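Local atomic coordinates of FMN-binding protein (Syntrophomonas wolfei subsp. wolfei, PDB entry 3IN6), a protein that binds flavin mononucleotide at the interface of two subunits, probably as a split-barrel flavoprotein whose reaction is not established. Residues 17-22 with 52-57; 69-74 with 103-108; 109-114 with 132-137. All coordinates share one frame; numbering follows the deposited sequence.

Contact 1: residues 17-22 with 52-57; sequences ELLEKA and LEMIGD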
loop_
_atom_site.group_PDB
_atom_site.type_symbol
_atom_site.label_atom_id
_atom_site.label_comp_id
_atom_site.label_asym_id
_atom_site.label_seq_id
_atom_site.Cartn_x
_atom_site.Cartn_y
_atom_site.Cartn_z
ATOM N N GLU A 17 -15.413 -16.816 2.599
ATOM C CA GLU A 17 -15.787 -15.662 1.780
ATOM C C GLU A 17 -14.545 -14.814 1.485
ATOM O O GLU A 17 -14.307 -14.411 0.360
ATOM C CB GLU A 17 -16.766 -14.786 2.560
ATOM C CG GLU A 17 -18.134 -15.384 2.852
ATOM C CD GLU A 17 -19.200 -14.846 1.942
ATOM O OE1 GLU A 17 -18.982 -14.834 0.713
ATOM O OE2 GLU A 17 -20.253 -14.425 2.460
ATOM N N LEU A 18 -13.756 -14.546 2.519
ATOM C CA LEU A 18 -12.547 -13.747 2.364
ATOM C C LEU A 18 -11.524 -14.448 1.472
ATOM O O LEU A 18 -10.935 -13.806 0.590
ATOM C CB LEU A 18 -11.950 -13.429 3.725
ATOM C CG LEU A 18 -12.786 -12.433 4.531
ATOM C CD1 LEU A 18 -12.417 -12.479 6.017
ATOM C CD2 LEU A 18 -12.617 -11.023 3.950
ATOM N N LEU A 19 -11.318 -15.752 1.693
ATOM C CA LEU A 19 -10.390 -16.536 0.873
ATOM C C LEU A 19 -10.801 -16.505 -0.608
ATOM O O LEU A 19 -9.953 -16.379 -1.495
ATOM C CB LEU A 19 -10.326 -17.986 1.356
ATOM C CG LEU A 19 -9.556 -18.247 2.662
ATOM C CD1 LEU A 19 -9.955 -19.571 3.317
ATOM C CD2 LEU A 19 -8.064 -18.179 2.365
ATOM N N GLU A 20 -12.086 -16.631 -0.887
ATOM C CA GLU A 20 -12.523 -16.641 -2.300
ATOM C C GLU A 20 -12.402 -15.287 -2.966
ATOM O O GLU A 20 -11.950 -15.192 -4.104
ATOM C CB GLU A 20 -13.905 -17.235 -2.443
ATOM C CG GLU A 20 -13.924 -18.703 -2.002
ATOM C CD GLU A 20 -12.882 -19.527 -2.738
ATOM O OE1 GLU A 20 -12.887 -19.522 -3.987
ATOM O OE2 GLU A 20 -12.063 -20.177 -2.071
ATOM N N LYS A 21 -12.771 -14.236 -2.253
ATOM C CA LYS A 21 -12.641 -12.890 -2.787
ATOM C C LYS A 21 -11.170 -12.587 -3.055
ATOM O O LYS A 21 -10.829 -12.015 -4.075
ATOM C CB LYS A 21 -13.210 -11.878 -1.810
ATOM C CG LYS A 21 -13.386 -10.502 -2.397
ATOM C CD LYS A 21 -14.112 -9.639 -1.394
ATOM C CE LYS A 21 -14.619 -8.375 -2.001
ATOM N NZ LYS A 21 -15.394 -7.600 -1.001
ATOM N N ALA A 22 -10.305 -12.999 -2.135
ATOM C CA ALA A 22 -8.872 -12.804 -2.285
ATOM C C ALA A 22 -8.349 -13.577 -3.498
ATOM O O ALA A 22 -7.594 -13.031 -4.308
ATOM C CB ALA A 22 -8.147 -13.248 -1.012
ATOM N N LEU A 52 1.342 -12.268 -9.893
ATOM C CA LEU A 52 1.003 -13.070 -8.700
ATOM C C LEU A 52 0.033 -14.210 -8.936
ATOM O O LEU A 52 -0.763 -14.196 -9.883
ATOM C CB LEU A 52 0.269 -12.191 -7.683
ATOM C CG LEU A 52 0.876 -10.938 -7.096
ATOM C CD1 LEU A 52 -0.160 -10.341 -6.160
ATOM C CD2 LEU A 52 2.191 -11.257 -6.359
ATOM N N GLU A 53 0.046 -15.136 -7.985
ATOM C CA GLU A 53 -0.877 -16.261 -7.974
ATOM C C GLU A 53 -1.078 -16.803 -6.559
ATOM O O GLU A 53 -0.097 -17.029 -5.812
ATOM C CB GLU A 53 -0.368 -17.361 -8.902
ATOM C CG GLU A 53 -1.330 -18.514 -9.066
ATOM C CD GLU A 53 -0.908 -19.476 -10.160
ATOM O OE1 GLU A 53 -0.137 -19.078 -11.053
ATOM O OE2 GLU A 53 -1.378 -20.619 -10.146
HETATM N N MSE A 54 -2.338 -16.969 -6.175
HETATM C CA MSE A 54 -2.700 -17.571 -4.886
HETATM C C MSE A 54 -2.995 -19.054 -5.141
HETATM O O MSE A 54 -3.729 -19.399 -6.077
HETATM C CB MSE A 54 -3.887 -16.857 -4.255
HETATM C CG MSE A 54 -4.528 -17.576 -3.102
HETATM SE SE MSE A 54 -5.791 -16.360 -2.270
HETATM C CE MSE A 54 -6.728 -17.584 -1.068
ATOM N N ILE A 55 -2.359 -19.908 -4.338
ATOM C CA ILE A 55 -2.470 -21.366 -4.434
ATOM C C ILE A 55 -3.079 -21.863 -3.121
ATOM O O ILE A 55 -2.611 -21.508 -2.034
ATOM C CB ILE A 55 -1.064 -22.011 -4.662
ATOM C CG1 ILE A 55 -0.429 -21.476 -5.953
ATOM C CG2 ILE A 55 -1.149 -23.525 -4.702
ATOM C CD1 ILE A 55 1.055 -21.736 -6.062
ATOM N N GLY A 56 -4.136 -22.660 -3.228
ATOM C CA GLY A 56 -4.831 -23.179 -2.062
ATOM C C GLY A 56 -5.477 -22.047 -1.283
ATOM O O GLY A 56 -6.081 -21.127 -1.870
ATOM N N ASP A 57 -5.343 -22.135 0.036
ATOM C CA ASP A 57 -5.859 -21.155 0.975
ATOM C C ASP A 57 -4.745 -20.533 1.802
ATOM O O ASP A 57 -5.020 -19.654 2.637
ATOM C CB ASP A 57 -6.795 -21.849 1.976
ATOM C CG ASP A 57 -8.098 -22.357 1.344
ATOM O OD1 ASP A 57 -8.564 -21.797 0.329
ATOM O OD2 ASP A 57 -8.676 -23.319 1.889
#
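L19 lays one methyl group against both the selenomethionine M54 and D57, just after the strand, and the other against D57 alone. The contact joins the long helix 2-28 to edge strand 52-55 of the antiparallel sheet, in a fold consistent with the split barrel of FMN-binding proteins. L19 leaves the helix toward 52-57. CG is anti to the carbonyl carbon (chi1 -74°), and from there CD2 reaches both partners. CD2 lies 3.7 Å from M54 CE and 3.4 Å from the backbone O of D57. CD1 lies by the D57 carboxylate, 3.9 Å from its CG. The L19 side chain crosses those of M54 and D57 at about a right angle. With an alanine here, the CE methyl of M54 and the backbone of D57 would probably lose their apolar cover, and a gap would be likely to open between the helix and D57.

M54 reaches the helix as an extended chain, with CG anti to its backbone N (chi1 167°). Its CE meets L19 and its SE meets A22. Its backbone N is hydrogen-bonded to N27 OD1, nearer the end of the same helix.

Charged groups lie beside the apolar contact. E20 OE2 and D57 OD1 are 4.5 Å apart, and R16 and R23 form salt bridges to both residues. These arginines probably offset the two negative charges. No hydrogen bond links 17-22 to 52-57, so apolar contact carries the join. On the A22 side, M54 SE lies 4.1 Å from A22 CB.

Contact 2: residues 69-74 with 103-108; sequences KTYANL and SADLQE. With FMN (flavin mononucleotide), chain C.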
loop_
_atom_site.group_PDB
_atom_site.type_symbol
_atom_site.label_atom_id
_atom_site.label_comp_id
_atom_site.label_asym_id
_atom_site.label_seq_id
_atom_site.Cartn_x
_atom_site.Cartn_y
_atom_site.Cartn_z
ATOM N N LYS A 69 13.981 -2.758 -3.320
ATOM C CA LYS A 69 13.804 -2.372 -1.911
ATOM C C LYS A 69 12.802 -3.321 -1.239
ATOM O O LYS A 69 13.042 -3.817 -0.136
ATOM C CB LYS A 69 13.356 -0.914 -1.827
ATOM C CG LYS A 69 13.298 -0.237 -0.437
ATOM C CD LYS A 69 14.644 -0.225 0.269
ATOM C CE LYS A 69 15.013 1.168 0.862
ATOM N NZ LYS A 69 13.955 1.756 1.695
ATOM N N THR A 70 11.691 -3.572 -1.919
ATOM C CA THR A 70 10.674 -4.542 -1.474
ATOM C C THR A 70 11.311 -5.885 -1.130
ATOM O O THR A 70 11.045 -6.466 -0.062
ATOM C CB THR A 70 9.622 -4.738 -2.575
ATOM O OG1 THR A 70 8.967 -3.483 -2.777
ATOM C CG2 THR A 70 8.573 -5.790 -2.193
ATOM N N TYR A 71 12.198 -6.347 -2.011
ATOM C CA TYR A 71 12.900 -7.610 -1.807
ATOM C C TYR A 71 13.839 -7.551 -0.612
ATOM O O TYR A 71 13.861 -8.473 0.207
ATOM C CB TYR A 71 13.690 -7.986 -3.067
ATOM C CG TYR A 71 14.492 -9.242 -2.920
ATOM C CD1 TYR A 71 13.865 -10.482 -2.834
ATOM C CD2 TYR A 71 15.877 -9.205 -2.888
ATOM C CE1 TYR A 71 14.602 -11.658 -2.715
ATOM C CE2 TYR A 71 16.622 -10.379 -2.766
ATOM C CZ TYR A 71 15.975 -11.592 -2.685
ATOM O OH TYR A 71 16.704 -12.742 -2.557
ATOM N N ALA A 72 14.639 -6.486 -0.536
ATOM C CA ALA A 72 15.560 -6.288 0.596
ATOM C C ALA A 72 14.792 -6.261 1.924
ATOM O O ALA A 72 15.254 -6.817 2.912
ATOM C CB ALA A 72 16.366 -5.001 0.432
ATOM N N ASN A 73 13.646 -5.586 1.956
ATOM C CA ASN A 73 12.794 -5.556 3.166
ATOM C C ASN A 73 12.317 -6.969 3.562
ATOM O O ASN A 73 12.497 -7.424 4.723
ATOM C CB ASN A 73 11.609 -4.632 2.948
ATOM C CG ASN A 73 11.999 -3.163 2.988
ATOM O OD1 ASN A 73 13.085 -2.805 3.444
ATOM N ND2 ASN A 73 11.103 -2.307 2.536
ATOM N N LEU A 74 11.782 -7.698 2.589
ATOM C CA LEU A 74 11.307 -9.061 2.851
ATOM C C LEU A 74 12.412 -9.931 3.436
ATOM O O LEU A 74 12.151 -10.707 4.349
ATOM C CB LEU A 74 10.715 -9.692 1.596
ATOM C CG LEU A 74 9.416 -9.028 1.145
ATOM C CD1 LEU A 74 9.023 -9.537 -0.247
ATOM C CD2 LEU A 74 8.276 -9.238 2.195
ATOM N N SER A 103 7.916 -17.157 3.039
ATOM C CA SER A 103 8.269 -18.525 3.385
ATOM C C SER A 103 9.495 -19.008 2.649
ATOM O O SER A 103 10.306 -19.741 3.209
ATOM C CB SER A 103 7.138 -19.478 3.043
ATOM O OG SER A 103 6.017 -19.186 3.832
ATOM N N ALA A 104 9.607 -18.628 1.383
ATOM C CA ALA A 104 10.700 -19.099 0.550
ATOM C C ALA A 104 11.051 -18.107 -0.544
ATOM O O ALA A 104 10.218 -17.332 -0.979
ATOM C CB ALA A 104 10.334 -20.447 -0.057
ATOM N N ASP A 105 12.318 -18.140 -0.935
ATOM C CA ASP A 105 12.896 -17.330 -1.990
ATOM C C ASP A 105 13.594 -18.361 -2.876
ATOM O O ASP A 105 14.692 -18.830 -2.549
ATOM C CB ASP A 105 13.889 -16.356 -1.367
ATOM C CG ASP A 105 14.629 -15.525 -2.382
ATOM O OD1 ASP A 105 14.412 -15.691 -3.603
ATOM O OD2 ASP A 105 15.433 -14.685 -1.939
ATOM N N LEU A 106 12.966 -18.726 -3.989
ATOM C CA LEU A 106 13.477 -19.823 -4.804
ATOM C C LEU A 106 13.837 -19.479 -6.256
ATOM O O LEU A 106 13.267 -18.561 -6.856
ATOM C CB LEU A 106 12.443 -20.950 -4.770
ATOM C CG LEU A 106 12.038 -21.415 -3.366
ATOM C CD1 LEU A 106 10.815 -22.295 -3.425
ATOM C CD2 LEU A 106 13.203 -22.146 -2.678
ATOM N N GLN A 107 14.796 -20.236 -6.795
ATOM C CA GLN A 107 15.266 -20.093 -8.180
ATOM C C GLN A 107 14.884 -21.286 -9.061
ATOM O O GLN A 107 15.153 -21.278 -10.249
ATOM C CB GLN A 107 16.790 -19.875 -8.231
ATOM C CG GLN A 107 17.242 -18.442 -7.959
ATOM C CD GLN A 107 16.886 -17.968 -6.574
ATOM O OE1 GLN A 107 17.027 -18.710 -5.606
ATOM N NE2 GLN A 107 16.426 -16.722 -6.463
ATOM N N GLU A 108 14.244 -22.296 -8.482
ATOM C CA GLU A 108 13.802 -23.473 -9.228
ATOM C C GLU A 108 12.681 -24.174 -8.469
ATOM O O GLU A 108 12.379 -23.805 -7.347
ATOM C CB GLU A 108 14.973 -24.436 -9.426
ATOM C CG GLU A 108 15.604 -24.922 -8.125
ATOM C CD GLU A 108 16.776 -25.850 -8.353
ATOM O OE1 GLU A 108 17.553 -25.624 -9.309
ATOM O OE2 GLU A 108 16.935 -26.803 -7.562
HETATM N N1 FMN C . 7.946 -5.886 -10.059
HETATM C C2 FMN C . 8.118 -7.177 -9.593
HETATM O O2 FMN C . 9.213 -7.535 -9.146
HETATM N N3 FMN C . 7.053 -8.069 -9.630
HETATM C C4 FMN C . 5.820 -7.685 -10.138
HETATM O O4 FMN C . 4.893 -8.512 -10.160
HETATM C C4A FMN C . 5.655 -6.378 -10.627
HETATM N N5 FMN C . 4.438 -5.957 -11.153
HETATM C C5A FMN C . 4.262 -4.663 -11.630
HETATM C C6 FMN C . 3.014 -4.276 -12.140
HETATM C C7 FMN C . 2.830 -2.981 -12.629
HETATM C C7M FMN C . 1.488 -2.592 -13.173
HETATM C C8 FMN C . 3.884 -2.057 -12.597
HETATM C C8M FMN C . 3.700 -0.650 -13.105
HETATM C C9 FMN C . 5.127 -2.443 -12.076
HETATM C C9A FMN C . 5.329 -3.755 -11.592
HETATM N N10 FMN C . 6.559 -4.170 -11.060
HETATM C C10 FMN C . 6.725 -5.476 -10.587
HETATM C "C1'" FMN C . 7.744 -3.230 -11.013
HETATM C "C2'" FMN C . 7.952 -2.594 -9.639
HETATM O "O2'" FMN C . 6.772 -1.954 -9.202
HETATM C "C3'" FMN C . 9.129 -1.614 -9.721
HETATM O "O3'" FMN C . 10.322 -2.361 -9.865
HETATM C "C4'" FMN C . 9.239 -0.673 -8.516
HETATM O "O4'" FMN C . 10.169 0.350 -8.794
HETATM C "C5'" FMN C . 9.694 -1.391 -7.256
HETATM O "O5'" FMN C . 9.699 -0.485 -6.181
HETATM P P FMN C . 10.703 -0.652 -4.922
HETATM O O1P FMN C . 12.123 -0.352 -5.317
HETATM O O2P FMN C . 10.662 -2.054 -4.337
HETATM O O3P FMN C . 10.244 0.399 -3.966
#
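Y71 reaches D105 with the end of its ring. Its CB leaves helix 68-77 pointing neither toward nor away from 103-108. CG is anti to the backbone N (chi1 177°), and this carries the ring out across to the strand. The near edge is formed by CE1 and CZ, with CE1 3.2 Å from D105 OD2. At the tip, OH donates a hydrogen bond to the same OD2. The distance between Y71 OH and D105 OD2 is 2.4 Å, a very short and therefore doubtful modelled length. The carboxylate approaches at the ring edge and stands nearly upright to the ring, with the planes 84° apart.

The D105 CB points toward the helix. K75 forms a salt bridge to OD2, and N131 donates to OD1. Both carboxylate oxygens therefore have partners besides the tyrosine. R64 makes a cation-pi contact with the Y71 ring.

One residue before Y71, the same helix grips the cofactor. T70 N donates to FMN O2P at 3.0 Å, with an N-H...O angle of 163°. T70 OG1 donates to FMN O2P as well, at 2.7 Å. Two bonds from one residue thus hold one phosphate oxygen. T70 lies in the first turn of the helix, where the helix dipole would probably also favour the negative group. This is a phosphate site at a helix N-terminus, within the FMN pocket.

Contact 3: residues 109-114 with 132-137; sequences GEYFDR and CLVFKI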
loop_
_atom_site.group_PDB
_atom_site.type_symbol
_atom_site.label_atom_id
_atom_site.label_comp_id
_atom_site.label_asym_id
_atom_site.label_seq_id
_atom_site.Cartn_x
_atom_site.Cartn_y
_atom_site.Cartn_z
ATOM N N GLY A 109 12.075 -25.181 -9.087
ATOM C CA GLY A 109 11.008 -25.963 -8.467
ATOM C C GLY A 109 9.637 -25.640 -9.026
ATOM O O GLY A 109 9.491 -24.764 -9.887
ATOM N N GLU A 110 8.633 -26.347 -8.522
ATOM C CA GLU A 110 7.251 -26.180 -8.982
ATOM C C GLU A 110 6.758 -24.722 -8.938
ATOM O O GLU A 110 6.156 -24.239 -9.895
ATOM C CB GLU A 110 6.297 -27.101 -8.196
ATOM C CG GLU A 110 6.263 -26.852 -6.685
ATOM C CD GLU A 110 5.290 -27.757 -5.945
ATOM O OE1 GLU A 110 4.657 -28.626 -6.590
ATOM O OE2 GLU A 110 5.148 -27.584 -4.709
ATOM N N TYR A 111 7.023 -24.028 -7.842
ATOM C CA TYR A 111 6.595 -22.625 -7.700
ATOM C C TYR A 111 7.245 -21.718 -8.742
ATOM O O TYR A 111 6.573 -20.909 -9.374
ATOM C CB TYR A 111 6.947 -22.086 -6.328
ATOM C CG TYR A 111 6.235 -22.727 -5.173
ATOM C CD1 TYR A 111 4.841 -22.702 -5.081
ATOM C CD2 TYR A 111 6.953 -23.290 -4.124
ATOM C CE1 TYR A 111 4.188 -23.267 -3.997
ATOM C CE2 TYR A 111 6.312 -23.842 -3.036
ATOM C CZ TYR A 111 4.934 -23.830 -2.972
ATOM O OH TYR A 111 4.315 -24.394 -1.873
ATOM N N PHE A 112 8.559 -21.864 -8.897
ATOM C CA PHE A 112 9.328 -21.085 -9.865
ATOM C C PHE A 112 8.792 -21.313 -11.275
ATOM O O PHE A 112 8.549 -20.362 -12.022
ATOM C CB PHE A 112 10.809 -21.467 -9.777
ATOM C CG PHE A 112 11.702 -20.654 -10.663
ATOM C CD1 PHE A 112 12.231 -19.452 -10.221
ATOM C CD2 PHE A 112 12.031 -21.093 -11.929
ATOM C CE1 PHE A 112 13.067 -18.701 -11.034
ATOM C CE2 PHE A 112 12.866 -20.338 -12.747
ATOM C CZ PHE A 112 13.380 -19.150 -12.298
ATOM N N ASP A 113 8.609 -22.581 -11.627
ATOM C CA ASP A 113 8.082 -22.958 -12.931
ATOM C C ASP A 113 6.686 -22.374 -13.145
ATOM O O ASP A 113 6.371 -21.839 -14.201
ATOM C CB ASP A 113 8.039 -24.487 -13.073
ATOM C CG ASP A 113 9.433 -25.123 -13.164
ATOM O OD1 ASP A 113 10.450 -24.405 -13.343
ATOM O OD2 ASP A 113 9.500 -26.370 -13.073
ATOM N N ARG A 114 5.850 -22.481 -12.125
ATOM C CA ARG A 114 4.488 -21.961 -12.184
ATOM C C ARG A 114 4.473 -20.448 -12.446
ATOM O O ARG A 114 3.835 -19.990 -13.386
ATOM C CB ARG A 114 3.782 -22.274 -10.867
ATOM C CG ARG A 114 2.322 -21.895 -10.800
ATOM C CD ARG A 114 1.487 -22.672 -11.799
ATOM N NE ARG A 114 0.072 -22.376 -11.621
ATOM C CZ ARG A 114 -0.908 -22.899 -12.351
ATOM N NH1 ARG A 114 -0.651 -23.773 -13.321
ATOM N NH2 ARG A 114 -2.161 -22.549 -12.099
ATOM N N CYS A 132 11.506 -16.454 -7.261
ATOM C CA CYS A 132 10.115 -16.765 -7.066
ATOM C C CYS A 132 9.958 -16.595 -5.552
ATOM O O CYS A 132 10.650 -17.262 -4.778
ATOM C CB CYS A 132 9.759 -18.180 -7.490
ATOM S SG CYS A 132 8.039 -18.509 -7.079
ATOM N N LEU A 133 9.119 -15.655 -5.132
ATOM C CA LEU A 133 8.894 -15.441 -3.724
ATOM C C LEU A 133 7.668 -16.241 -3.321
ATOM O O LEU A 133 6.626 -16.152 -3.970
ATOM C CB LEU A 133 8.699 -13.955 -3.403
ATOM C CG LEU A 133 9.859 -13.034 -3.775
ATOM C CD1 LEU A 133 9.474 -11.612 -3.442
ATOM C CD2 LEU A 133 11.162 -13.458 -3.081
ATOM N N VAL A 134 7.797 -17.031 -2.258
ATOM C CA VAL A 134 6.686 -17.843 -1.799
ATOM C C VAL A 134 6.206 -17.274 -0.488
ATOM O O VAL A 134 6.989 -17.187 0.465
ATOM C CB VAL A 134 7.096 -19.323 -1.635
ATOM C CG1 VAL A 134 5.879 -20.172 -1.288
ATOM C CG2 VAL A 134 7.782 -19.836 -2.928
ATOM N N PHE A 135 4.936 -16.876 -0.434
ATOM C CA PHE A 135 4.367 -16.313 0.796
ATOM C C PHE A 135 3.346 -17.210 1.471
ATOM O O PHE A 135 2.606 -17.910 0.817
ATOM C CB PHE A 135 3.667 -14.970 0.547
ATOM C CG PHE A 135 4.553 -13.903 -0.033
ATOM C CD1 PHE A 135 5.244 -13.034 0.792
ATOM C CD2 PHE A 135 4.629 -13.718 -1.418
ATOM C CE1 PHE A 135 6.051 -12.013 0.245
ATOM C CE2 PHE A 135 5.421 -12.708 -1.968
ATOM C CZ PHE A 135 6.140 -11.853 -1.124
ATOM N N LYS A 136 3.315 -17.153 2.800
ATOM C CA LYS A 136 2.294 -17.822 3.588
ATOM C C LYS A 136 1.289 -16.752 3.922
ATOM O O LYS A 136 1.676 -15.657 4.365
ATOM C CB LYS A 136 2.874 -18.414 4.881
ATOM C CG LYS A 136 1.811 -18.900 5.876
ATOM C CD LYS A 136 2.461 -19.359 7.200
ATOM C CE LYS A 136 1.411 -19.721 8.255
ATOM N NZ LYS A 136 2.027 -20.110 9.568
ATOM N N ILE A 137 0.005 -17.053 3.706
ATOM C CA ILE A 137 -1.063 -16.114 4.004
ATOM C C ILE A 137 -1.351 -16.219 5.485
ATOM O O ILE A 137 -1.614 -17.300 5.998
ATOM C CB ILE A 137 -2.358 -16.409 3.252
ATOM C CG1 ILE A 137 -2.174 -16.254 1.732
ATOM C CG2 ILE A 137 -3.459 -15.497 3.773
ATOM C CD1 ILE A 137 -3.344 -16.680 0.954
#
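Helix 110-120 packs on the sheet strand 131-141, and the first turn of the helix makes this contact through Y111 and F112 against C132 and V134. The axes of helix segment 110-114 and strand segment 132-137 pass 8.3 Å apart, with an angle of 117° between their directions. G109 holds the N-cap position. Its backbone angles suit glycine, since a CB would be jammed against the carbonyl O of the preceding residue.

Y111 and C132 carry most of the contact. The tyrosine sets out from the helix facing the strand. CG is anti to the carbonyl carbon (chi1 -65°), which brings the ring across V134. Both valine methyls meet it. CG1 sits over one ring face in a CH-pi contact, 4.2 Å from the centroid of Y111 and 14° off the ring normal. CG2 of V134 touches the CG side of the ring, 3.7 Å from Y111 CD2. On the opposite face, E110 OE2 lies toward the rim, so the ring has neighbours on both faces.

C132 fits under the helix backbone. Its SG is 3.6 Å from the carbonyl O of Y111 and 3.8 Å from Y111 CB. F112 meets the cysteine at CB. F112 CA lies 3.8 Å from C132 CB, and its ring comes near obliquely, with CD1 3.9 Å from that same CB.

Around this pairing, V134 also touches A104 and L106 of strand 92-106 and T59 of strand 59-64. Y111 also touches I61 of strand 59-64 and I55 of strand 52-55, so the helix start spans several strands of the sheet.

All three contacts set a helix against the same antiparallel sheet. Contacts 1 and 3 are partly buried and apolar, while contact 2 lies at the surface and rests on a polar pair. Contact 2 alone includes residues that hold FMN. Contacts 2 and 3 share neighbouring strands, with a classic beta bulge where S103 and A104 both face V134. Helix 110-120 follows strand 92-106 in the chain, and F112 CE1 packs against the backbone O of Q107. Contacts 1 and 3 touch through M54 and I137, I55 and Y111, and a salt bridge from R114 NE to E53 OE2. Contacts 1 and 2 do not touch and lie on opposite sides of the chain's centre.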